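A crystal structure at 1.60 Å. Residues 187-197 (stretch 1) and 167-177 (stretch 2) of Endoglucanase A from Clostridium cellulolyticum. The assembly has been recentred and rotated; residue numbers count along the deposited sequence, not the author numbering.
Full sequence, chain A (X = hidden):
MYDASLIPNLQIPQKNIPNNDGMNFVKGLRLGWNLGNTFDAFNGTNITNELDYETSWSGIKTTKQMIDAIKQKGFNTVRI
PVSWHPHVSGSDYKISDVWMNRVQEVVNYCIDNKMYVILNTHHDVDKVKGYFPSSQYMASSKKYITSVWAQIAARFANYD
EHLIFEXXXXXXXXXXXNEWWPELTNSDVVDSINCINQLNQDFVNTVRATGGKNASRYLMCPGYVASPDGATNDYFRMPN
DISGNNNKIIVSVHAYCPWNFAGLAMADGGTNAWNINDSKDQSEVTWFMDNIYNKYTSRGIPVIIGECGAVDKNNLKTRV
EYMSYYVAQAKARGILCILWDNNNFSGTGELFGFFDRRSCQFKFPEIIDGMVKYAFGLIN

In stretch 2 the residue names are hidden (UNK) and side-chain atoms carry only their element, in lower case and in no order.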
# COMPACT_ATOMS: atom_id res chain seq x y z
N SER A 187 19.17 -12.46 -15.04
CA SER A 187 20.24 -12.31 -14.07
C SER A 187 20.11 -11.02 -13.25
O SER A 187 20.31 -11.03 -12.03
CB SER A 187 21.59 -12.35 -14.79
OG SER A 187 22.67 -12.07 -13.91
N ASP A 188 19.77 -9.92 -13.91
CA ASP A 188 19.62 -8.63 -13.24
C ASP A 188 18.52 -8.64 -12.18
O ASP A 188 18.70 -8.09 -11.09
CB ASP A 188 19.36 -7.51 -14.26
CG ASP A 188 20.53 -7.28 -15.21
OD1 ASP A 188 21.69 -7.21 -14.74
OD2 ASP A 188 20.29 -7.16 -16.43
N VAL A 189 17.38 -9.27 -12.48
CA VAL A 189 16.29 -9.30 -11.51
C VAL A 189 16.63 -10.14 -10.28
O VAL A 189 16.26 -9.77 -9.16
CB VAL A 189 14.93 -9.76 -12.11
CG1 VAL A 189 14.65 -9.05 -13.42
CG2 VAL A 189 14.89 -11.24 -12.25
N VAL A 190 17.33 -11.25 -10.47
CA VAL A 190 17.70 -12.10 -9.33
C VAL A 190 18.63 -11.32 -8.40
O VAL A 190 18.50 -11.40 -7.18
CB VAL A 190 18.35 -13.43 -9.78
CG1 VAL A 190 18.84 -14.22 -8.58
CG2 VAL A 190 17.34 -14.26 -10.57
N ASP A 191 19.54 -10.55 -8.98
CA ASP A 191 20.45 -9.73 -8.18
C ASP A 191 19.60 -8.71 -7.40
O ASP A 191 19.81 -8.51 -6.20
CB ASP A 191 21.43 -8.99 -9.10
CG ASP A 191 22.26 -7.95 -8.36
OD1 ASP A 191 23.02 -8.33 -7.45
OD2 ASP A 191 22.15 -6.75 -8.69
N SER A 192 18.63 -8.12 -8.09
CA SER A 192 17.73 -7.13 -7.48
C SER A 192 16.95 -7.73 -6.30
O SER A 192 16.89 -7.13 -5.22
CB SER A 192 16.77 -6.58 -8.55
OG SER A 192 16.12 -5.41 -8.11
N ILE A 193 16.41 -8.93 -6.49
CA ILE A 193 15.65 -9.63 -5.45
C ILE A 193 16.51 -9.83 -4.20
O ILE A 193 16.05 -9.64 -3.07
CB ILE A 193 15.14 -10.99 -5.97
CG1 ILE A 193 14.01 -10.76 -6.99
CG2 ILE A 193 14.67 -11.88 -4.82
CD1 ILE A 193 13.54 -12.03 -7.69
N ASN A 194 17.77 -10.21 -4.41
CA ASN A 194 18.69 -10.42 -3.29
C ASN A 194 18.96 -9.09 -2.60
O ASN A 194 18.97 -9.02 -1.36
CB ASN A 194 19.99 -11.07 -3.78
CG ASN A 194 19.77 -12.46 -4.36
OD1 ASN A 194 18.85 -13.18 -3.96
ND2 ASN A 194 20.62 -12.85 -5.31
N CYS A 195 19.14 -8.03 -3.38
CA CYS A 195 19.37 -6.70 -2.83
C CYS A 195 18.16 -6.24 -2.02
O CYS A 195 18.32 -5.61 -0.97
CB CYS A 195 19.66 -5.70 -3.95
SG CYS A 195 21.31 -5.84 -4.69
N ILE A 196 16.96 -6.56 -2.50
CA ILE A 196 15.73 -6.19 -1.80
C ILE A 196 15.66 -6.94 -0.47
O ILE A 196 15.27 -6.36 0.55
CB ILE A 196 14.49 -6.45 -2.69
CG1 ILE A 196 14.49 -5.46 -3.87
CG2 ILE A 196 13.20 -6.34 -1.87
CD1 ILE A 196 13.45 -5.74 -4.93
N ASN A 197 16.08 -8.20 -0.46
CA ASN A 197 16.09 -8.98 0.78
C ASN A 197 17.01 -8.29 1.79
O ASN A 197 16.67 -8.16 2.98
CB ASN A 197 16.59 -10.42 0.53
CG ASN A 197 15.55 -11.30 -0.17
OD1 ASN A 197 14.34 -11.06 -0.06
ND2 ASN A 197 16.02 -12.33 -0.87
N UNK A 167 8.75 -0.29 5.00
CA UNK A 167 10.07 0.10 4.56
C UNK A 167 10.23 0.67 3.16
O UNK A 167 10.83 1.74 2.99
N UNK A 168 9.73 -0.06 2.16
CA UNK A 168 9.80 0.36 0.76
C UNK A 168 8.46 0.11 0.09
O UNK A 168 7.67 -0.72 0.55
c UNK A 168 10.88 -0.44 0.01
s UNK A 168 13.51 -1.30 -0.22
c UNK A 168 13.22 -2.79 0.73
c UNK A 168 12.29 -0.21 0.53
N UNK A 169 8.21 0.82 -1.01
CA UNK A 169 6.96 0.70 -1.75
C UNK A 169 7.01 -0.39 -2.83
O UNK A 169 6.54 -1.51 -2.62
n UNK A 169 5.43 2.54 -4.42
c UNK A 169 6.60 2.07 -2.35
c UNK A 169 5.35 2.02 -3.20
o UNK A 169 4.31 1.52 -2.76
N UNK A 170 7.55 -0.05 -4.00
CA UNK A 170 7.67 -0.99 -5.11
C UNK A 170 9.12 -1.01 -5.60
O UNK A 170 9.41 -0.60 -6.72
o UNK A 170 4.71 0.16 -8.06
c UNK A 170 4.28 -0.39 -7.03
c UNK A 170 5.23 -0.76 -5.89
c UNK A 170 6.71 -0.60 -6.25
o UNK A 170 3.07 -0.67 -6.89
N UNK A 171 10.05 -1.50 -4.76
CA UNK A 171 11.47 -1.55 -5.16
C UNK A 171 11.61 -2.35 -6.46
O UNK A 171 11.07 -3.45 -6.59
c UNK A 171 9.82 -2.25 -3.51
c UNK A 171 11.06 -3.10 -3.42
c UNK A 171 12.14 -2.22 -3.96
N UNK A 172 12.30 -1.77 -7.44
CA UNK A 172 12.42 -2.42 -8.74
C UNK A 172 13.56 -1.79 -9.53
O UNK A 172 14.14 -0.78 -9.12
c UNK A 172 9.03 1.93 -9.87
c UNK A 172 9.39 -0.50 -10.23
n UNK A 172 9.07 1.79 -8.55
n UNK A 172 9.17 0.88 -10.68
c UNK A 172 10.83 -0.74 -9.82
n UNK A 172 8.83 3.14 -10.38
c UNK A 172 11.11 -2.21 -9.50
N UNK A 173 13.86 -2.38 -10.69
CA UNK A 173 14.91 -1.86 -11.57
C UNK A 173 14.29 -0.85 -12.54
O UNK A 173 13.91 -1.20 -13.65
c UNK A 173 16.81 -5.17 -12.37
c UNK A 173 15.58 -3.00 -12.34
c UNK A 173 16.36 -4.01 -11.50
c UNK A 173 17.54 -3.34 -10.82
N UNK A 174 14.19 0.41 -12.10
CA UNK A 174 13.61 1.46 -12.93
C UNK A 174 14.40 1.59 -14.23
O UNK A 174 15.63 1.63 -14.21
c UNK A 174 12.96 3.88 -13.07
c UNK A 174 13.61 2.83 -12.20
c UNK A 174 12.88 2.72 -10.87
N UNK A 175 13.70 1.61 -15.35
CA UNK A 175 14.36 1.72 -16.63
C UNK A 175 14.64 0.39 -17.29
O UNK A 175 14.71 0.30 -18.52
N UNK A 176 14.79 -0.66 -16.48
CA UNK A 176 15.08 -2.00 -16.98
C UNK A 176 13.87 -2.58 -17.73
O UNK A 176 12.73 -2.15 -17.51
c UNK A 176 15.46 -2.92 -15.82
c UNK A 176 15.47 -5.47 -16.36
n UNK A 176 16.46 -6.35 -16.72
c UNK A 176 16.04 -4.25 -16.23
c UNK A 176 17.60 -5.69 -16.82
n UNK A 176 17.37 -4.42 -16.54
N UNK A 177 14.13 -3.54 -18.60
CA UNK A 177 13.07 -4.19 -19.37
C UNK A 177 12.09 -4.94 -18.47
O UNK A 177 10.91 -5.05 -18.78
c UNK A 177 13.68 -5.15 -20.38

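Position 167 has no side-chain atoms, and nothing of the helix 187-197 comes near it. It is Gly 167.

Position 168 carries two carbons, a sulfur and a last carbon in an unbranched chain; that last carbon lies near Ile 196. A thioether belongs to one residue, Met 168. Its CB points toward the helix, and CE lies 4.1 Å from O and 4.4 Å from CG2 of Ile 196.

Position 169 has two carbons, the second carrying one oxygen and one nitrogen. That is a short amide, Asn 169. It is buried, far from the helix.

Position 170 has three carbons, the third carrying two oxygens. This carboxylate is Glu 170. Its CB points away from the helix, and OE2 is hydrogen-bonded elsewhere in the structure.

Position 171 has three carbons that close a ring onto the backbone N, one of them near Ile 196 CD1. Only proline does this, so it is Pro 171. The ring, in the C-gamma endo pucker, presents CG to Ile 196 CD1 at 3.9 Å. The same CD1 lies 3.7 Å from Pro 171 O.

Position 172 has three carbons, a nitrogen, and a carbon bearing two more nitrogens. This guanidinium marks Arg 172. Its CB points away from the helix. NH1 donates a hydrogen bond to Glu 170 O at 3.0 Å, tying the side chain to its own loop.

Position 173 has four carbons, forked at the second and packed against Asp 188 and Ser 192. The fork beyond CB gives Leu 173, rotamer m, t. CD1 packs 3.7 Å from Asp 188 O and 3.9 Å from Asp 188 CB. CG sits 3.7 Å from Ser 192 OG, a hydroxyl hydrogen-bonded elsewhere in the structure.

Position 174 has one carbon carrying two more, so the branch is at CB itself. It is Val 174, exposed and out of reach of the helix.

Position 175 has no side-chain atoms. Its phi of 94° and psi of -27° would jam a CB against the carbonyl O of Val 174. It is Gly 175, within the type II turn that begins at Leu 173.

Position 176 has one carbon and then a five-membered ring of three carbons and two nitrogens, an imidazole with a ring carbon near Asp 188 OD2. It is His 176, which ends the turn; its N donates to Leu 173 O at 3.0 Å. Asp 188 OD2 lies at the ring edge, 3.1 Å from CE1.

Position 177 has a single side-chain carbon. It is Ala 177, exposed and without contact to the helix.

The contact buries 339 Å², both sides summed, and no hydrogen bond crosses it. Asp 188, Ser 192 and Ile 196 are spaced four apart, so they line one side of the helix and all point toward the loop. Leu 173 packs against the first two, while Met 168 and Pro 171 meet Ile 196. The turn places His 176 beside Asp 188, where OD2 meets ring carbon CE1 edge-on; the rest of the contact is packing.

Stretch 2 167-177: GMNEPRLVGHA
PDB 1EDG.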